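Local coordinates for protein alpha-fucosidase (Bifidobacterium bifidum, PDB 2EAB) that probably hydrolyses alpha-1,2-L-fucosidic bonds as a glycoside hydrolase family 95 enzyme, this chain being the catalytic domain of a longer protein, at residues V119-L124 and T560-S565. Residues are numbered along the deposited sequence; the frame is centred on the assembly and turned at random.
Sequences VNPGNL and TGVAYS
The loop carrying V119, P121 and L124 passes V562 of strand 558-565 without any backbone hydrogen bond between the two segments, the CA atoms of P121 and V562 standing 7.2 Å apart. V562 alone meets all three loop residues, dividing them between its two methyls. With chi1 at 65°, its CG2 is anti to the backbone N and its CG1 lies between N and the carbonyl carbon, a setting in which both branches face the loop. V562 CG2 lies 3.5 Å from V119 CG2, the two valines meeting at a slant. V562 CG2 also sits over the face of the P121 ring, toward its CB-CG edge, 3.7 Å from P121 CB. V562 CG1 meets L124 CD1 tip to tip at 4.1 Å, a looser touch. Two local turns shape the loop: N120 OD1 accepts from G122 N in an Asx turn (2.9 Å), and an overlapping type I turn, P121 to L124, is closed by L124 N to P121 O. F499 packs on P121 and L124, and N109 OD1 takes the V562 N-H. A backbone hydrogen bond of V119 with G572 links the loop to the neighbouring strand, but cohesion with buried V562 rests on dispersion and methyl burial, joining the N-terminal, family 65-like part to the family 95 catalytic part.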
loop_
_atom_site.group_PDB
_atom_site.type_symbol
_atom_site.label_atom_id
_atom_site.label_comp_id
_atom_site.label_asym_id
_atom_site.label_seq_id
_atom_site.Cartn_x
_atom_site.Cartn_y
_atom_site.Cartn_z
ATOM N N VAL A 119 19.779 26.543 -2.828
ATOM C CA VAL A 119 18.969 27.569 -3.475
ATOM C C VAL A 119 17.619 27.643 -2.768
ATOM O O VAL A 119 17.319 26.814 -1.906
ATOM C CB VAL A 119 18.766 27.291 -4.991
ATOM C CG1 VAL A 119 20.086 27.406 -5.750
ATOM C CG2 VAL A 119 18.120 25.932 -5.222
ATOM N N ASN A 120 16.813 28.641 -3.119
ATOM C CA ASN A 120 15.454 28.731 -2.600
ATOM C C ASN A 120 14.458 28.284 -3.664
ATOM O O ASN A 120 14.133 29.049 -4.570
ATOM C CB ASN A 120 15.127 30.148 -2.128
ATOM C CG ASN A 120 13.713 30.270 -1.588
ATOM O OD1 ASN A 120 12.974 29.283 -1.506
ATOM N ND2 ASN A 120 13.326 31.480 -1.215
ATOM N N PRO A 121 13.962 27.039 -3.550
ATOM C CA PRO A 121 13.038 26.515 -4.544
ATOM C C PRO A 121 11.573 26.801 -4.213
ATOM O O PRO A 121 10.689 26.144 -4.762
ATOM C CB PRO A 121 13.315 25.017 -4.478
ATOM C CG PRO A 121 13.609 24.781 -3.035
ATOM C CD PRO A 121 14.253 26.042 -2.504
ATOM N N GLY A 122 11.320 27.780 -3.346
ATOM C CA GLY A 122 9.976 28.066 -2.841
ATOM C C GLY A 122 8.899 28.400 -3.862
ATOM O O GLY A 122 7.714 28.274 -3.559
ATOM N N ASN A 123 9.293 28.834 -5.059
ATOM C CA ASN A 123 8.331 29.132 -6.124
ATOM C C ASN A 123 7.809 27.891 -6.851
ATOM O O ASN A 123 6.896 27.996 -7.660
ATOM C CB ASN A 123 8.917 30.112 -7.154
ATOM C CG ASN A 123 9.234 31.487 -6.573
ATOM O OD1 ASN A 123 8.798 31.836 -5.479
ATOM N ND2 ASN A 123 9.999 32.274 -7.322
ATOM N N LEU A 124 8.393 26.725 -6.583
ATOM C CA LEU A 124 7.960 25.496 -7.260
ATOM C C LEU A 124 6.775 24.873 -6.540
ATOM O O LEU A 124 6.898 23.868 -5.841
ATOM C CB LEU A 124 9.117 24.506 -7.412
ATOM C CG LEU A 124 10.214 24.915 -8.399
ATOM C CD1 LEU A 124 11.376 23.952 -8.287
ATOM C CD2 LEU A 124 9.697 24.972 -9.835
ATOM N N THR A 560 19.687 15.134 -10.018
ATOM C CA THR A 560 18.345 15.532 -10.420
ATOM C C THR A 560 18.090 17.028 -10.227
ATOM O O THR A 560 16.954 17.484 -10.355
ATOM C CB THR A 560 17.286 14.749 -9.629
ATOM O OG1 THR A 560 17.542 14.900 -8.227
ATOM C CG2 THR A 560 17.332 13.274 -9.981
ATOM N N GLY A 561 19.134 17.800 -9.936
ATOM C CA GLY A 561 18.964 19.235 -9.719
ATOM C C GLY A 561 18.317 19.525 -8.380
ATOM O O GLY A 561 18.434 18.734 -7.437
ATOM N N VAL A 562 17.622 20.655 -8.293
ATOM C CA VAL A 562 17.113 21.116 -7.006
ATOM C C VAL A 562 16.243 20.053 -6.326
ATOM O O VAL A 562 15.315 19.506 -6.931
ATOM C CB VAL A 562 16.444 22.506 -7.112
ATOM C CG1 VAL A 562 15.205 22.463 -7.974
ATOM C CG2 VAL A 562 16.146 23.060 -5.736
ATOM N N ALA A 563 16.575 19.751 -5.078
ATOM C CA ALA A 563 15.905 18.672 -4.362
ATOM C C ALA A 563 15.933 18.867 -2.862
ATOM O O ALA A 563 16.878 19.450 -2.313
ATOM C CB ALA A 563 16.530 17.329 -4.722
ATOM N N TYR A 564 14.891 18.345 -2.217
ATOM C CA TYR A 564 14.766 18.294 -0.770
ATOM C C TYR A 564 14.818 16.843 -0.335
ATOM O O TYR A 564 14.242 15.973 -0.995
ATOM C CB TYR A 564 13.426 18.903 -0.360
ATOM C CG TYR A 564 13.185 19.012 1.127
ATOM C CD1 TYR A 564 14.125 19.608 1.967
ATOM C CD2 TYR A 564 12.000 18.545 1.694
ATOM C CE1 TYR A 564 13.899 19.720 3.331
ATOM C CE2 TYR A 564 11.762 18.662 3.059
ATOM C CZ TYR A 564 12.717 19.249 3.869
ATOM O OH TYR A 564 12.480 19.365 5.218
ATOM N N SER A 565 15.519 16.574 0.760
ATOM C CA SER A 565 15.511 15.241 1.341
ATOM C C SER A 565 14.503 15.245 2.487
ATOM O O SER A 565 14.796 15.790 3.551
ATOM C CB SER A 565 16.900 14.873 1.860
ATOM O OG SER A 565 16.974 13.482 2.125
#